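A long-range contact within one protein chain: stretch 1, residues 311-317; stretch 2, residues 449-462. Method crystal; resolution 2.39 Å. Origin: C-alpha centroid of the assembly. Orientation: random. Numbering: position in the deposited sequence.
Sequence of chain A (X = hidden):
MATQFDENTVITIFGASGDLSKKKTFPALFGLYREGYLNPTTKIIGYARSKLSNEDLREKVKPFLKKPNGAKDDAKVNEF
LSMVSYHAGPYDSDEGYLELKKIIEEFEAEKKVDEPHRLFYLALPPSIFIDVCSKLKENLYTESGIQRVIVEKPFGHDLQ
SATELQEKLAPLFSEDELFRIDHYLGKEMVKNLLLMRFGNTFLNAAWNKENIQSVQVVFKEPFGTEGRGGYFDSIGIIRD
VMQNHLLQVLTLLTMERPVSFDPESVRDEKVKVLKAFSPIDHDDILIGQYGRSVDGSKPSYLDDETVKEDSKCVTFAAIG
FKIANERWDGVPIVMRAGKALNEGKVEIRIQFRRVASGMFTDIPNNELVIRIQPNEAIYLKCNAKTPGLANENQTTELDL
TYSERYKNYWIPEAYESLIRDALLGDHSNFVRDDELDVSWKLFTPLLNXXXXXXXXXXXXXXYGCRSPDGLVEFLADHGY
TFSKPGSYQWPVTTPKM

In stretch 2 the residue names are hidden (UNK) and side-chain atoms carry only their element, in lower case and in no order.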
# COMPACT_ATOMS: atom_id res chain seq x y z
N SER A 311 26.03 -3.66 11.55
CA SER A 311 24.61 -3.37 11.39
C SER A 311 23.75 -4.59 11.72
O SER A 311 23.97 -5.68 11.19
CB SER A 311 24.33 -2.91 9.97
OG SER A 311 22.94 -2.85 9.74
N LYS A 312 22.76 -4.40 12.59
CA LYS A 312 21.76 -5.42 12.88
C LYS A 312 20.48 -5.25 12.06
O LYS A 312 19.42 -5.72 12.48
CB LYS A 312 21.43 -5.41 14.38
CG LYS A 312 22.62 -5.64 15.29
CD LYS A 312 22.17 -6.21 16.65
CE LYS A 312 21.28 -5.21 17.39
NZ LYS A 312 21.83 -4.80 18.72
N CYS A 313 20.55 -4.57 10.92
CA CYS A 313 19.34 -4.25 10.17
C CYS A 313 18.66 -5.52 9.66
O CYS A 313 19.30 -6.41 9.10
CB CYS A 313 19.66 -3.33 9.00
SG CYS A 313 18.18 -2.78 8.13
N VAL A 314 17.35 -5.58 9.85
CA VAL A 314 16.54 -6.73 9.43
C VAL A 314 16.08 -6.51 7.99
O VAL A 314 15.36 -5.55 7.71
CB VAL A 314 15.34 -6.92 10.36
CG1 VAL A 314 14.50 -8.05 9.89
CG2 VAL A 314 15.80 -7.19 11.78
N THR A 315 16.48 -7.40 7.08
CA THR A 315 15.98 -7.36 5.71
C THR A 315 14.96 -8.47 5.43
O THR A 315 14.36 -8.49 4.34
CB THR A 315 17.15 -7.43 4.70
OG1 THR A 315 17.79 -8.71 4.79
CG2 THR A 315 18.18 -6.36 5.01
N PHE A 316 14.76 -9.39 6.37
CA PHE A 316 13.70 -10.38 6.30
C PHE A 316 13.11 -10.53 7.69
O PHE A 316 13.87 -10.69 8.66
CB PHE A 316 14.21 -11.75 5.83
CG PHE A 316 13.17 -12.84 5.92
CD1 PHE A 316 12.85 -13.44 7.13
CD2 PHE A 316 12.51 -13.26 4.78
CE1 PHE A 316 11.88 -14.39 7.20
CE2 PHE A 316 11.55 -14.22 4.86
CZ PHE A 316 11.23 -14.79 6.07
N ALA A 317 11.79 -10.55 7.78
CA ALA A 317 11.11 -10.80 9.05
C ALA A 317 9.86 -11.64 8.83
O ALA A 317 9.09 -11.39 7.91
CB ALA A 317 10.72 -9.49 9.76
N UNK A 449 12.15 -3.05 20.75
CA UNK A 449 12.91 -4.20 21.23
C UNK A 449 14.02 -4.57 20.25
O UNK A 449 15.17 -4.77 20.65
c UNK A 449 13.30 -7.18 22.60
c UNK A 449 12.48 -7.56 20.40
c UNK A 449 13.05 -8.80 20.39
c UNK A 449 12.59 -6.72 21.50
c UNK A 449 13.88 -8.43 22.61
o UNK A 449 14.33 -10.48 21.47
c UNK A 449 11.95 -5.36 21.49
c UNK A 449 13.76 -9.23 21.50
N UNK A 450 13.71 -4.61 18.95
CA UNK A 450 14.71 -5.03 17.98
C UNK A 450 15.85 -4.02 17.86
O UNK A 450 17.00 -4.40 17.65
c UNK A 450 13.06 -6.38 16.45
c UNK A 450 14.06 -5.22 16.61
c UNK A 450 12.62 -6.49 14.98
c UNK A 450 13.66 -7.67 16.94
N UNK A 451 15.54 -2.73 17.97
CA UNK A 451 16.51 -1.68 17.73
C UNK A 451 17.17 -1.16 19.00
O UNK A 451 18.02 -0.28 18.93
c UNK A 451 15.85 -0.53 16.96
c UNK A 451 14.50 -0.08 14.86
o UNK A 451 14.03 0.91 15.48
c UNK A 451 15.61 -0.88 15.50
o UNK A 451 14.10 -0.42 13.72
N UNK A 452 16.79 -1.70 20.16
CA UNK A 452 17.42 -1.35 21.40
C UNK A 452 18.74 -2.08 21.57
O UNK A 452 19.23 -2.77 20.67
N UNK A 453 19.33 -1.96 22.76
CA UNK A 453 20.65 -2.56 22.99
C UNK A 453 20.60 -4.08 23.02
O UNK A 453 21.51 -4.73 22.48
c UNK A 453 19.74 -1.71 25.06
c UNK A 453 18.74 -1.37 23.99
c UNK A 453 21.06 -1.97 24.35
N UNK A 454 19.57 -4.66 23.63
CA UNK A 454 19.36 -6.11 23.65
C UNK A 454 18.73 -6.64 22.37
O UNK A 454 18.18 -7.75 22.38
c UNK A 454 18.49 -6.50 24.84
o UNK A 454 18.73 -7.41 27.04
c UNK A 454 19.32 -6.93 26.04
o UNK A 454 20.56 -6.79 25.99
N UNK A 455 18.78 -5.88 21.28
CA UNK A 455 18.20 -6.31 20.03
C UNK A 455 18.90 -7.54 19.49
O UNK A 455 20.12 -7.58 19.39
N UNK A 456 18.13 -8.56 19.11
CA UNK A 456 18.73 -9.79 18.59
C UNK A 456 19.51 -9.52 17.32
O UNK A 456 19.27 -8.56 16.59
c UNK A 456 16.66 -8.64 19.15
c UNK A 456 17.52 -10.69 18.32
c UNK A 456 16.41 -10.11 19.14
N UNK A 457 20.48 -10.39 17.06
CA UNK A 457 21.24 -10.31 15.82
C UNK A 457 20.50 -11.08 14.74
O UNK A 457 20.17 -12.25 14.95
c UNK A 457 23.87 -10.31 13.87
n UNK A 457 23.79 -10.47 12.54
o UNK A 457 24.37 -9.30 14.38
c UNK A 457 22.64 -10.89 16.01
c UNK A 457 23.29 -11.42 14.73
N UNK A 458 20.17 -10.46 13.61
CA UNK A 458 19.50 -11.22 12.54
C UNK A 458 20.37 -12.37 12.07
O UNK A 458 21.59 -12.24 11.94
c UNK A 458 20.24 -9.03 13.30
c UNK A 458 20.16 -9.03 11.80
c UNK A 458 19.29 -10.18 11.43
N UNK A 459 19.74 -13.51 11.86
CA UNK A 459 20.42 -14.61 11.22
C UNK A 459 20.70 -14.26 9.76
O UNK A 459 19.92 -13.56 9.11
c UNK A 459 19.07 -16.42 10.04
c UNK A 459 18.24 -17.70 10.25
n UNK A 459 16.49 -18.85 11.61
c UNK A 459 17.38 -17.65 11.52
c UNK A 459 19.59 -15.88 11.34
N UNK A 460 21.85 -14.71 9.25
CA UNK A 460 22.28 -14.38 7.89
C UNK A 460 21.68 -15.39 6.92
O UNK A 460 21.56 -16.58 7.23
c UNK A 460 24.37 -13.35 8.82
c UNK A 460 24.06 -11.91 8.45
c UNK A 460 24.27 -13.94 6.41
c UNK A 460 23.81 -14.34 7.80
N UNK A 461 21.28 -14.92 5.73
CA UNK A 461 20.76 -15.82 4.71
C UNK A 461 21.33 -15.39 3.37
O UNK A 461 21.51 -14.19 3.14
c UNK A 461 18.19 -14.30 2.94
c UNK A 461 18.24 -13.59 5.21
o UNK A 461 16.68 -10.97 3.23
c UNK A 461 17.30 -12.16 3.56
c UNK A 461 17.58 -13.11 2.59
c UNK A 461 17.63 -12.40 4.87
c UNK A 461 19.21 -15.85 4.65
c UNK A 461 18.54 -14.55 4.26
N UNK A 462 21.65 -16.32 2.49
CA UNK A 462 22.31 -15.94 1.24
C UNK A 462 21.35 -15.22 0.31
O UNK A 462 20.18 -15.62 0.16
c UNK A 462 21.84 -18.29 1.26
c UNK A 462 21.49 -17.78 2.63
c UNK A 462 22.76 -17.28 0.65

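Position 449 carries one carbon and then a ring of six carbons bearing one oxygen. Its side chain does not reach stretch 1. A phenol ring makes it a tyrosine, Tyr449. It lies in a helix that begins earlier in the chain.

Position 450 has four side-chain carbons, forked at the second. Its backbone O lies 4.4 Å from Lys312 CE. This is leucine, Leu450. Its CA-to-CB bond points sideways, but the end of the side chain comes nearer to stretch 1.

Position 451 has three carbons, the third carrying two oxygens. Its CA-to-CB bond points away from stretch 1. It is a glutamate, Glu451, and its carboxylate is hydrogen-bonded elsewhere in the structure.

Position 452 has no side-chain atoms. Its backbone O lies 3.8 Å from Lys312 NZ. It is glycine, Gly452. A type I beta turn starts here and runs to position 455.

Position 453 has three carbons closing a ring onto the backbone N. Its CA-to-CB bond points away from stretch 1, but its backbone O is 3.8 Å from Lys312 NZ. This is proline, Pro453. It is exposed and poorly ordered.

Position 454 has two carbons, the second carrying two oxygens. It makes no contact with stretch 1. It is an aspartate, Asp454, also poorly ordered.

Position 455 again lacks a side chain. Its backbone O lies 3.3 Å from Lys312 NZ and accepts a weak hydrogen bond from it. This is glycine, Gly455. Its N closes the turn with a hydrogen bond to Gly452 O, 3.2 Å. An ideal CB on Gly455 would clash with Leu450 O and would also sit tightly against Lys312 CE.

Position 456 has three carbons in a ring closed on the backbone N. Its CA-to-CB bond points away, but its backbone O lies 3.7 Å from Lys312 CD. It is Pro456.

Position 457 has three carbons, the third carrying one oxygen and one nitrogen. That oxygen is 4.2 Å from Lys312 CG. The amide identifies glutamine, Gln457.

Position 458 is a third ring of this kind, three carbons closed onto N. Its CA-to-CB bond points toward stretch 1. One ring carbon lies 3.5 Å from Lys312 O and 3.9 Å from Cys313 O. This is Pro458, and that carbon is CG. Pro458 CD lies 4.0 Å from Lys312 CB, so the ring packs against the start of the lysine side chain. Gln457 NE2 donates to Pro458 O at 2.9 Å.

Position 459 has four carbons in a row ending in nitrogen, out of reach of stretch 1. It is lysine, Lys459.

Position 460 has four carbons, forked at the first, with one arm two carbons long. It is also out of reach. This is isoleucine, Ile460.

Position 461 has one carbon and a six-carbon ring bearing an oxygen. Its CA-to-CB bond points toward stretch 1. The oxygen lies 3.0 Å from Thr315 OG1, and a ring carbon lies 3.6 Å from Phe316 CB. This is Tyr461. Thr315 OG1 donates a hydrogen bond to its OH, and Phe316 CB packs against CE1.

Position 462 has three carbons in a ring onto N and makes no contact. It is Pro462.

The contact has two parts. The Lys312 side chain reaches along the turn and meets mainly backbone oxygens, while Pro458 packs beside its base. Further along, buried Tyr461 combines a hydroxyl hydrogen bond with apolar packing.

Stretch 2 449-462: YLEGPDGPQPKIYP
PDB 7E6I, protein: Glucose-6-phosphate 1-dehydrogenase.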